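Side-chain contacts in blood group a-and b-cleaving endo-beta-galactosidase (Streptococcus pneumoniae, PDB 2YGL), which is the tandem CBM51 part of a family 98 glycoside hydrolase that cleaves blood group A and B antigens, and probably binds such carbohydrates: residues Asp180-Gly185 with Arg264-Val269; Ser302-Pro305 with Asp311-Ala314; Leu330-Gly335 with Asp341-Gly346. All coordinates share one frame; numbering follows the deposited sequence.

Interaction 1. Residues Asp180-Gly185 with Arg264-Val269; sequences DLLNKG and RFISYV
L182 packs its two methyl groups against I266 and Y268 in a buried, apolar helix-on-sheet contact on the outer face of the second CBM51 beta-sandwich. The short helix 179-184 lies over strand 262-271, from which I266 and Y268 reach toward it; the intervening S267 points away, and F265 and V269 touch V290 and F288 of the opposing sheet. L182 touches the strand with both of its methyl branches. Its CD1 sits 3.6 Å from CD2 of Y268 and 3.7 Å from CE2 of Y268, obliquely beside that one bond of the ring. The other branch, CD2, comes to 4.0 Å from I266 CG2. I266 presents this short branch because CG2 lies opposite its backbone N, while CG1 (chi1 -41°) carries the longer arm away from the helix. Behind the contact, S267 OG donates a 3.0 Å hydrogen bond to Y268 O, approaching 46° out of the carbonyl plane. The helix has polar ties elsewhere: L182 O accepts from Y191 OH, and N183 O is hydrogen-bonded to N240. With no hydrogen bond joining 180-185 to 264-269, the helix is held to this strand by hydrophobic burial and methyl-to-ring dispersion.

Interaction 2. Residues Ser302-Pro305 with Asp311-Ala314; sequences SKYP and DTSA
T312 receives the outer end of the Y304 ring where the long loop between strands 295-299 and 315-320 folds back on itself, at the surface of the second CBM51 beta-sandwich. The loop carries the chain from one sheet of the sandwich to the other. The two side chains come from opposite directions, and the T312 methyl does the touching: CG2 is 3.6 Å from Y304 OH and 3.7 Å from Y304 CZ, set obliquely to the ring. At T312 the methyl is opposite the backbone N, whereas OG1 sits beside that N (chi1 -53°) and is hydrogen-bonded to K309 N, a tie within the same loop. At S313 the contact becomes polar and passes to the backbone. S313 O stands 4.1 Å from Y304 OH, too far for a direct bond, and a water fills in between them. The S313 side chain is engaged elsewhere, OG being hydrogen-bonded to G234 N. A314 then turns its methyl away from Y304, onto L230 and I232 of strand 228-232, just before strand 315-320 begins. The bridging water donates to S313 O at 2.9 Å and lies 2.6 Å from Y304 OH, at the edge of the tyrosine ring and in its plane.

Interaction 3. Residues Leu330-Gly335 with Asp341-Gly346; sequences LKSYSG and DELVLG
The interior between the two sheets of the second CBM51 sandwich is where L330 and L345 meet, their CD1 methyls 3.7 Å apart and their side chains crossing obliquely. L330 also touches F265 and L192, and L345 rests on F288 and V269, which makes the pair part of a larger apolar core. Two residues along each segment, L343 faces S332. Both leucine methyls close on the serine hydroxyl: CD1 of L343 is 3.7 Å from S332 OG, and CD2 of L343 is 3.9 Å from the same oxygen. L343 reaches across because its CG extends opposite the backbone N (chi1 -169°). The two segments run nearly antiparallel, 158° apart: 330-334 lies on strand 327-334 of the five-stranded sheet, while 343-345 leads into a corner at G346, beyond which strand 343-352 pairs with strand 262-271 of the other sheet. They converge toward the connecting loop, CA of L330 lying 9.8 Å from CA of L345, but CA of S334 only 6.0 Å from CA of D341. There S334 OG, which is hydrogen-bonded to K336 N, approaches D341 CB. In the sequence repeat of the two modules, S334 and D341 match A152 and D159, which bind calcium in the first. Between D341 and L343 the chain makes an inverse gamma turn centred on E342, with a weak 3.0 Å hydrogen bond from L343 N to D341 O.

All three contacts lie in the second CBM51 module, whereas the calcium ion, bound by V102, A152, H155 and D159, sits in the first. Interactions 1 and 3, with centres about 17 Å apart, share the sheet in which strands 262-271 and 343-352 are neighbours. They join where Y268 O and G346 N, 2.8 Å apart, form a probable hydrogen bond; nearby, V269 CG2 packs 3.6 Å from L345 CD2 on the core side. Interaction 1 also touches interaction 2, with V269 O 3.4 Å from A314 CB, although their centres are about 18 Å apart. Interactions 2 and 3 do not touch: their nearest atoms are about 7 Å apart, despite centres only about 12 Å apart.

Interaction 1. Residues Asp180-Gly185 with Arg264-Val269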
ATOM      1  N   ASP A 180      -0.579 -17.227  -4.618  1.00 27.84           N
ATOM      2  CA  ASP A 180       0.810 -17.367  -4.161  1.00 27.79           C
ATOM      3  C   ASP A 180       1.069 -16.709  -2.805  1.00 27.28           C
ATOM      4  O   ASP A 180       1.700 -17.309  -1.931  1.00 27.04           O
ATOM      5  CB  ASP A 180       1.786 -16.793  -5.197  1.00 28.16           C
ATOM      6  CG  ASP A 180       2.130 -17.783  -6.292  1.00 29.35           C
ATOM      7  OD1 ASP A 180       1.990 -19.005  -6.068  1.00 30.54           O
ATOM      8  OD2 ASP A 180       2.556 -17.336  -7.379  1.00 30.88           O
ATOM      9  N   LEU A 181       0.585 -15.478  -2.645  1.00 26.93           N
ATOM     10  CA  LEU A 181       0.771 -14.722  -1.408  1.00 26.61           C
ATOM     11  C   LEU A 181       0.082 -15.401  -0.222  1.00 26.46           C
ATOM     12  O   LEU A 181       0.658 -15.497   0.862  1.00 26.48           O
ATOM     13  CB  LEU A 181       0.281 -13.277  -1.570  1.00 26.53           C
ATOM     14  CG  LEU A 181       0.291 -12.371  -0.330  1.00 26.61           C
ATOM     15  CD1 LEU A 181       1.704 -12.155   0.211  1.00 27.05           C
ATOM     16  CD2 LEU A 181      -0.376 -11.039  -0.631  1.00 26.73           C
ATOM     17  N   LEU A 182      -1.146 -15.870  -0.435  1.00 26.21           N
ATOM     18  CA  LEU A 182      -1.888 -16.572   0.611  1.00 25.97           C
ATOM     19  C   LEU A 182      -1.285 -17.944   0.916  1.00 25.98           C
ATOM     20  O   LEU A 182      -1.411 -18.444   2.035  1.00 25.95           O
ATOM     21  CB  LEU A 182      -3.381 -16.681   0.262  1.00 25.83           C
ATOM     22  CG  LEU A 182      -4.165 -15.371   0.072  1.00 25.50           C
ATOM     23  CD1 LEU A 182      -5.657 -15.639  -0.072  1.00 24.83           C
ATOM     24  CD2 LEU A 182      -3.912 -14.376   1.207  1.00 24.59           C
ATOM     25  N   ASN A 183      -0.619 -18.532  -0.079  1.00 26.01           N
ATOM     26  CA  ASN A 183       0.095 -19.801   0.091  1.00 26.20           C
ATOM     27  C   ASN A 183       1.430 -19.662   0.825  1.00 26.44           C
ATOM     28  O   ASN A 183       1.841 -20.570   1.550  1.00 26.35           O
ATOM     29  CB  ASN A 183       0.308 -20.490  -1.261  1.00 26.15           C
ATOM     30  CG  ASN A 183      -0.959 -21.139  -1.798  1.00 26.06           C
ATOM     31  OD1 ASN A 183      -1.173 -21.203  -3.011  1.00 25.66           O
ATOM     32  ND2 ASN A 183      -1.803 -21.621  -0.897  1.00 25.34           N
ATOM     33  N   LYS A 184       2.107 -18.533   0.625  1.00 26.73           N
ATOM     34  CA  LYS A 184       3.359 -18.250   1.329  1.00 27.15           C
ATOM     35  C   LYS A 184       3.082 -17.775   2.753  1.00 26.98           C
ATOM     36  O   LYS A 184       3.757 -18.193   3.696  1.00 27.08           O
ATOM     37  CB  LYS A 184       4.188 -17.203   0.579  1.00 27.38           C
ATOM     38  CG  LYS A 184       5.585 -16.979   1.175  1.00 28.44           C
ATOM     39  CD  LYS A 184       6.076 -15.552   0.974  1.00 29.63           C
ATOM     40  CE  LYS A 184       6.665 -15.340  -0.413  1.00 30.74           C
ATOM     41  NZ  LYS A 184       7.188 -13.952  -0.570  1.00 31.11           N
ATOM     42  N   GLY A 185       2.085 -16.903   2.897  1.00 26.81           N
ATOM     43  CA  GLY A 185       1.746 -16.311   4.188  1.00 26.54           C
ATOM     44  C   GLY A 185       1.948 -14.808   4.208  1.00 26.36           C
ATOM     45  O   GLY A 185       2.780 -14.276   3.477  1.00 26.31           O
ATOM     46  N   ARG A 264      -9.629  -7.159   9.093  1.00 21.05           N
ATOM     47  CA  ARG A 264      -9.673  -7.588   7.696  1.00 20.95           C
ATOM     48  C   ARG A 264      -9.884  -9.097   7.561  1.00 20.67           C
ATOM     49  O   ARG A 264      -9.342  -9.882   8.343  1.00 20.60           O
ATOM     50  CB  ARG A 264      -8.365  -7.179   7.011  1.00 21.15           C
ATOM     51  CG  ARG A 264      -8.421  -6.990   5.504  1.00 21.70           C
ATOM     52  CD  ARG A 264      -7.064  -6.498   5.011  1.00 22.80           C
ATOM     53  NE  ARG A 264      -6.943  -6.513   3.555  1.00 23.69           N
ATOM     54  CZ  ARG A 264      -5.793  -6.389   2.894  1.00 24.38           C
ATOM     55  NH1 ARG A 264      -4.649  -6.241   3.555  1.00 24.61           N
ATOM     56  NH2 ARG A 264      -5.784  -6.415   1.567  1.00 24.52           N
ATOM     57  N   PHE A 265     -10.684  -9.490   6.572  1.00 20.40           N
ATOM     58  CA  PHE A 265     -10.864 -10.899   6.222  1.00 20.15           C
ATOM     59  C   PHE A 265     -10.501 -11.122   4.755  1.00 20.09           C
ATOM     60  O   PHE A 265     -11.022 -10.434   3.873  1.00 20.08           O
ATOM     61  CB  PHE A 265     -12.301 -11.357   6.513  1.00 20.13           C
ATOM     62  CG  PHE A 265     -12.638 -12.715   5.945  1.00 20.04           C
ATOM     63  CD1 PHE A 265     -12.124 -13.875   6.518  1.00 19.82           C
ATOM     64  CD2 PHE A 265     -13.475 -12.829   4.837  1.00 20.02           C
ATOM     65  CE1 PHE A 265     -12.432 -15.127   5.995  1.00 19.78           C
ATOM     66  CE2 PHE A 265     -13.789 -14.075   4.306  1.00 20.23           C
ATOM     67  CZ  PHE A 265     -13.268 -15.228   4.889  1.00 19.99           C
ATOM     68  N   ILE A 266      -9.604 -12.077   4.506  1.00 19.96           N
ATOM     69  CA  ILE A 266      -9.117 -12.377   3.154  1.00 19.86           C
ATOM     70  C   ILE A 266      -9.316 -13.848   2.809  1.00 19.52           C
ATOM     71  O   ILE A 266      -8.844 -14.722   3.536  1.00 19.30           O
ATOM     72  CB  ILE A 266      -7.596 -12.094   2.990  1.00 20.04           C
ATOM     73  CG1 ILE A 266      -7.170 -10.801   3.699  1.00 20.53           C
ATOM     74  CG2 ILE A 266      -7.194 -12.106   1.503  1.00 20.20           C
ATOM     75  CD1 ILE A 266      -7.627  -9.561   3.029  1.00 21.49           C
ATOM     76  N   SER A 267      -9.986 -14.109   1.687  1.00 19.09           N
ATOM     77  CA  SER A 267     -10.151 -15.474   1.182  1.00 18.81           C
ATOM     78  C   SER A 267     -10.598 -15.513  -0.273  1.00 18.58           C
ATOM     79  O   SER A 267     -11.404 -14.690  -0.710  1.00 18.37           O
ATOM     80  CB  SER A 267     -11.164 -16.249   2.031  1.00 18.81           C
ATOM     81  OG  SER A 267     -11.193 -17.615   1.658  1.00 18.56           O
ATOM     82  N   TYR A 268     -10.063 -16.479  -1.016  1.00 18.38           N
ATOM     83  CA  TYR A 268     -10.651 -16.876  -2.290  1.00 18.21           C
ATOM     84  C   TYR A 268     -11.816 -17.819  -2.013  1.00 17.86           C
ATOM     85  O   TYR A 268     -11.755 -18.624  -1.085  1.00 17.68           O
ATOM     86  CB  TYR A 268      -9.608 -17.529  -3.204  1.00 18.23           C
ATOM     87  CG  TYR A 268      -8.644 -16.522  -3.782  1.00 18.81           C
ATOM     88  CD1 TYR A 268      -8.967 -15.797  -4.934  1.00 19.13           C
ATOM     89  CD2 TYR A 268      -7.424 -16.268  -3.165  1.00 19.05           C
ATOM     90  CE1 TYR A 268      -8.087 -14.855  -5.461  1.00 20.13           C
ATOM     91  CE2 TYR A 268      -6.538 -15.331  -3.681  1.00 20.45           C
ATOM     92  CZ  TYR A 268      -6.876 -14.628  -4.827  1.00 20.35           C
ATOM     93  OH  TYR A 268      -5.997 -13.703  -5.332  1.00 21.95           O
ATOM     94  N   VAL A 269     -12.881 -17.698  -2.805  1.00 17.58           N
ATOM     95  CA  VAL A 269     -14.110 -18.461  -2.580  1.00 17.25           C
ATOM     96  C   VAL A 269     -14.612 -19.075  -3.884  1.00 17.08           C
ATOM     97  O   VAL A 269     -14.753 -18.379  -4.892  1.00 16.78           O
ATOM     98  CB  VAL A 269     -15.242 -17.584  -1.954  1.00 17.27           C
ATOM     99  CG1 VAL A 269     -16.486 -18.421  -1.653  1.00 17.30           C
ATOM    100  CG2 VAL A 269     -14.767 -16.895  -0.686  1.00 17.43           C
TER

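Interaction 2. Residues Ser302-Pro305 with Asp311-Ala314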
ATOM      1  N   SER A 302     -23.642  -9.281  -5.449  1.00 24.93           N
ATOM      2  CA  SER A 302     -23.415  -8.012  -6.132  1.00 25.10           C
ATOM      3  C   SER A 302     -22.634  -8.305  -7.410  1.00 25.10           C
ATOM      4  O   SER A 302     -23.014  -7.861  -8.498  1.00 25.24           O
ATOM      5  CB  SER A 302     -22.634  -7.036  -5.245  1.00 25.26           C
ATOM      6  OG  SER A 302     -23.113  -7.054  -3.908  1.00 26.09           O
ATOM      7  N   LYS A 303     -21.551  -9.067  -7.262  1.00 24.73           N
ATOM      8  CA  LYS A 303     -20.718  -9.499  -8.383  1.00 24.60           C
ATOM      9  C   LYS A 303     -21.384 -10.638  -9.160  1.00 24.24           C
ATOM     10  O   LYS A 303     -21.320 -10.671 -10.389  1.00 24.22           O
ATOM     11  CB  LYS A 303     -19.337  -9.925  -7.875  1.00 24.61           C
ATOM     12  CG  LYS A 303     -18.304 -10.238  -8.952  1.00 25.37           C
ATOM     13  CD  LYS A 303     -17.009 -10.748  -8.320  1.00 26.30           C
ATOM     14  CE  LYS A 303     -15.977 -11.158  -9.362  1.00 27.02           C
ATOM     15  NZ  LYS A 303     -15.423  -9.989 -10.102  1.00 28.14           N
ATOM     16  N   TYR A 304     -22.019 -11.559  -8.436  1.00 23.99           N
ATOM     17  CA  TYR A 304     -22.697 -12.710  -9.041  1.00 23.81           C
ATOM     18  C   TYR A 304     -24.177 -12.795  -8.646  1.00 23.40           C
ATOM     19  O   TYR A 304     -24.547 -13.609  -7.795  1.00 23.27           O
ATOM     20  CB  TYR A 304     -21.969 -14.015  -8.691  1.00 23.97           C
ATOM     21  CG  TYR A 304     -20.655 -14.189  -9.415  1.00 24.94           C
ATOM     22  CD1 TYR A 304     -20.625 -14.566 -10.758  1.00 25.85           C
ATOM     23  CD2 TYR A 304     -19.441 -13.967  -8.765  1.00 25.81           C
ATOM     24  CE1 TYR A 304     -19.425 -14.721 -11.435  1.00 26.35           C
ATOM     25  CE2 TYR A 304     -18.229 -14.124  -9.435  1.00 26.46           C
ATOM     26  CZ  TYR A 304     -18.234 -14.500 -10.772  1.00 26.66           C
ATOM     27  OH  TYR A 304     -17.051 -14.658 -11.453  1.00 27.96           O
ATOM     28  N   PRO A 305     -25.034 -11.971  -9.288  1.00 23.10           N
ATOM     29  CA  PRO A 305     -26.446 -11.849  -8.911  1.00 22.90           C
ATOM     30  C   PRO A 305     -27.306 -13.085  -9.195  1.00 22.79           C
ATOM     31  O   PRO A 305     -28.434 -13.166  -8.712  1.00 22.75           O
ATOM     32  CB  PRO A 305     -26.926 -10.656  -9.745  1.00 22.97           C
ATOM     33  CG  PRO A 305     -26.033 -10.644 -10.929  1.00 22.99           C
ATOM     34  CD  PRO A 305     -24.698 -11.109 -10.438  1.00 23.00           C
ATOM     35  N   ASP A 311     -17.782 -24.282 -12.840  1.00 23.09           N
ATOM     36  CA  ASP A 311     -16.831 -23.706 -13.790  1.00 23.64           C
ATOM     37  C   ASP A 311     -16.497 -22.236 -13.512  1.00 23.36           C
ATOM     38  O   ASP A 311     -15.595 -21.676 -14.138  1.00 23.44           O
ATOM     39  CB  ASP A 311     -17.343 -23.882 -15.227  1.00 24.16           C
ATOM     40  CG  ASP A 311     -18.481 -22.932 -15.566  1.00 25.66           C
ATOM     41  OD1 ASP A 311     -18.201 -21.757 -15.893  1.00 27.90           O
ATOM     42  OD2 ASP A 311     -19.653 -23.360 -15.522  1.00 28.19           O
ATOM     43  N   THR A 312     -17.226 -21.614 -12.586  1.00 23.15           N
ATOM     44  CA  THR A 312     -16.982 -20.216 -12.226  1.00 22.97           C
ATOM     45  C   THR A 312     -15.631 -20.073 -11.522  1.00 22.99           C
ATOM     46  O   THR A 312     -15.347 -20.790 -10.555  1.00 22.62           O
ATOM     47  CB  THR A 312     -18.109 -19.645 -11.326  1.00 22.90           C
ATOM     48  OG1 THR A 312     -19.380 -19.859 -11.950  1.00 22.68           O
ATOM     49  CG2 THR A 312     -17.916 -18.149 -11.083  1.00 22.79           C
ATOM     50  N   SER A 313     -14.800 -19.163 -12.030  1.00 22.96           N
ATOM     51  CA  SER A 313     -13.529 -18.823 -11.388  1.00 23.15           C
ATOM     52  C   SER A 313     -13.776 -18.335  -9.966  1.00 22.85           C
ATOM     53  O   SER A 313     -14.686 -17.538  -9.727  1.00 22.61           O
ATOM     54  CB  SER A 313     -12.776 -17.753 -12.184  1.00 23.22           C
ATOM     55  OG  SER A 313     -12.072 -18.321 -13.277  1.00 24.18           O
ATOM     56  N   ALA A 314     -12.973 -18.831  -9.030  1.00 22.71           N
ATOM     57  CA  ALA A 314     -13.077 -18.441  -7.627  1.00 22.73           C
ATOM     58  C   ALA A 314     -12.840 -16.941  -7.481  1.00 22.70           C
ATOM     59  O   ALA A 314     -11.939 -16.390  -8.117  1.00 22.74           O
ATOM     60  CB  ALA A 314     -12.083 -19.230  -6.776  1.00 22.64           C
TER
HETATM   61  O   HOH W   1     -14.985 -14.689  -9.917  1.00 51.36           O

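Interaction 3. Residues Leu330-Gly335 with Asp341-Gly346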
ATOM      1  N   LEU A 330     -19.511 -16.807   8.587  1.00 17.86           N
ATOM      2  CA  LEU A 330     -19.300 -17.073   7.168  1.00 17.64           C
ATOM      3  C   LEU A 330     -20.422 -17.979   6.671  1.00 17.71           C
ATOM      4  O   LEU A 330     -20.500 -19.145   7.057  1.00 17.70           O
ATOM      5  CB  LEU A 330     -17.931 -17.721   6.944  1.00 17.42           C
ATOM      6  CG  LEU A 330     -16.720 -17.039   7.595  1.00 16.87           C
ATOM      7  CD1 LEU A 330     -15.474 -17.872   7.375  1.00 16.27           C
ATOM      8  CD2 LEU A 330     -16.515 -15.610   7.074  1.00 16.44           C
ATOM      9  N   LYS A 331     -21.289 -17.431   5.824  1.00 17.78           N
ATOM     10  CA  LYS A 331     -22.546 -18.099   5.466  1.00 17.97           C
ATOM     11  C   LYS A 331     -22.580 -18.546   4.009  1.00 17.99           C
ATOM     12  O   LYS A 331     -22.338 -17.750   3.098  1.00 17.92           O
ATOM     13  CB  LYS A 331     -23.746 -17.199   5.784  1.00 17.98           C
ATOM     14  CG  LYS A 331     -23.827 -16.762   7.241  1.00 18.29           C
ATOM     15  CD  LYS A 331     -25.154 -16.094   7.543  1.00 19.25           C
ATOM     16  CE  LYS A 331     -25.240 -15.697   9.007  1.00 20.06           C
ATOM     17  NZ  LYS A 331     -26.537 -15.039   9.320  1.00 20.94           N
ATOM     18  N   SER A 332     -22.888 -19.826   3.808  1.00 18.14           N
ATOM     19  CA  SER A 332     -22.885 -20.442   2.483  1.00 18.43           C
ATOM     20  C   SER A 332     -24.274 -20.939   2.105  1.00 18.72           C
ATOM     21  O   SER A 332     -24.870 -21.749   2.819  1.00 18.58           O
ATOM     22  CB  SER A 332     -21.882 -21.600   2.432  1.00 18.32           C
ATOM     23  OG  SER A 332     -20.601 -21.178   2.854  1.00 18.04           O
ATOM     24  N   TYR A 333     -24.772 -20.449   0.972  1.00 19.14           N
ATOM     25  CA  TYR A 333     -26.126 -20.742   0.519  1.00 19.77           C
ATOM     26  C   TYR A 333     -26.127 -21.657  -0.700  1.00 20.51           C
ATOM     27  O   TYR A 333     -25.570 -21.325  -1.751  1.00 20.28           O
ATOM     28  CB  TYR A 333     -26.880 -19.448   0.206  1.00 19.46           C
ATOM     29  CG  TYR A 333     -27.125 -18.554   1.403  1.00 18.92           C
ATOM     30  CD1 TYR A 333     -26.115 -17.726   1.902  1.00 18.37           C
ATOM     31  CD2 TYR A 333     -28.376 -18.516   2.024  1.00 18.29           C
ATOM     32  CE1 TYR A 333     -26.338 -16.892   2.993  1.00 18.21           C
ATOM     33  CE2 TYR A 333     -28.612 -17.685   3.117  1.00 18.22           C
ATOM     34  CZ  TYR A 333     -27.586 -16.875   3.596  1.00 18.03           C
ATOM     35  OH  TYR A 333     -27.808 -16.053   4.675  1.00 17.29           O
ATOM     36  N   SER A 334     -26.765 -22.812  -0.539  1.00 21.67           N
ATOM     37  CA  SER A 334     -26.830 -23.839  -1.572  1.00 23.02           C
ATOM     38  C   SER A 334     -27.717 -23.434  -2.750  1.00 23.71           C
ATOM     39  O   SER A 334     -28.702 -22.711  -2.580  1.00 23.78           O
ATOM     40  CB  SER A 334     -27.340 -25.143  -0.954  1.00 22.94           C
ATOM     41  OG  SER A 334     -27.345 -26.191  -1.902  1.00 24.28           O
ATOM     42  N   GLY A 335     -27.351 -23.903  -3.942  1.00 24.69           N
ATOM     43  CA  GLY A 335     -28.163 -23.717  -5.151  1.00 25.92           C
ATOM     44  C   GLY A 335     -29.394 -24.610  -5.162  1.00 26.76           C
ATOM     45  O   GLY A 335     -30.367 -24.331  -5.863  1.00 26.99           O
ATOM     46  N   ASP A 341     -22.122 -28.435  -4.132  1.00 24.04           N
ATOM     47  CA  ASP A 341     -22.278 -27.548  -2.977  1.00 23.50           C
ATOM     48  C   ASP A 341     -21.052 -27.561  -2.055  1.00 22.81           C
ATOM     49  O   ASP A 341     -21.109 -27.082  -0.921  1.00 22.55           O
ATOM     50  CB  ASP A 341     -23.562 -27.883  -2.198  1.00 23.60           C
ATOM     51  CG  ASP A 341     -23.695 -29.365  -1.873  1.00 24.32           C
ATOM     52  OD1 ASP A 341     -22.683 -30.098  -1.889  1.00 25.27           O
ATOM     53  OD2 ASP A 341     -24.829 -29.804  -1.591  1.00 25.80           O
ATOM     54  N   GLU A 342     -19.944 -28.098  -2.567  1.00 22.11           N
ATOM     55  CA  GLU A 342     -18.694 -28.211  -1.818  1.00 21.35           C
ATOM     56  C   GLU A 342     -17.921 -26.894  -1.867  1.00 20.66           C
ATOM     57  O   GLU A 342     -16.904 -26.779  -2.562  1.00 20.87           O
ATOM     58  CB  GLU A 342     -17.837 -29.351  -2.385  1.00 21.43           C
ATOM     59  CG  GLU A 342     -18.438 -30.748  -2.234  1.00 21.93           C
ATOM     60  CD  GLU A 342     -18.039 -31.435  -0.934  1.00 22.33           C
ATOM     61  OE1 GLU A 342     -16.867 -31.314  -0.516  1.00 22.65           O
ATOM     62  OE2 GLU A 342     -18.898 -32.114  -0.337  1.00 22.42           O
ATOM     63  N   LEU A 343     -18.412 -25.902  -1.131  1.00 19.68           N
ATOM     64  CA  LEU A 343     -17.791 -24.581  -1.097  1.00 18.95           C
ATOM     65  C   LEU A 343     -16.518 -24.619  -0.257  1.00 18.42           C
ATOM     66  O   LEU A 343     -16.508 -25.148   0.853  1.00 18.08           O
ATOM     67  CB  LEU A 343     -18.779 -23.531  -0.560  1.00 18.74           C
ATOM     68  CG  LEU A 343     -18.428 -22.040  -0.671  1.00 19.12           C
ATOM     69  CD1 LEU A 343     -19.678 -21.179  -0.775  1.00 19.08           C
ATOM     70  CD2 LEU A 343     -17.564 -21.572   0.498  1.00 19.16           C
ATOM     71  N   VAL A 344     -15.445 -24.058  -0.806  1.00 18.07           N
ATOM     72  CA  VAL A 344     -14.179 -23.960  -0.088  1.00 17.75           C
ATOM     73  C   VAL A 344     -13.688 -22.515  -0.003  1.00 17.67           C
ATOM     74  O   VAL A 344     -13.901 -21.712  -0.917  1.00 17.50           O
ATOM     75  CB  VAL A 344     -13.070 -24.875  -0.693  1.00 17.54           C
ATOM     76  CG1 VAL A 344     -13.364 -26.341  -0.410  1.00 17.83           C
ATOM     77  CG2 VAL A 344     -12.907 -24.638  -2.186  1.00 17.25           C
ATOM     78  N   LEU A 345     -13.042 -22.196   1.112  1.00 17.55           N
ATOM     79  CA  LEU A 345     -12.434 -20.891   1.311  1.00 17.57           C
ATOM     80  C   LEU A 345     -10.917 -21.062   1.249  1.00 17.64           C
ATOM     81  O   LEU A 345     -10.306 -21.572   2.186  1.00 17.63           O
ATOM     82  CB  LEU A 345     -12.881 -20.292   2.650  1.00 17.64           C
ATOM     83  CG  LEU A 345     -14.389 -20.256   2.951  1.00 17.89           C
ATOM     84  CD1 LEU A 345     -14.644 -19.787   4.368  1.00 18.38           C
ATOM     85  CD2 LEU A 345     -15.135 -19.372   1.968  1.00 18.28           C
ATOM     86  N   GLY A 346     -10.326 -20.657   0.129  1.00 17.64           N
ATOM     87  CA  GLY A 346      -8.897 -20.833  -0.109  1.00 17.85           C
ATOM     88  C   GLY A 346      -8.043 -19.729   0.485  1.00 18.03           C
ATOM     89  O   GLY A 346      -8.167 -18.562   0.101  1.00 17.87           O
TER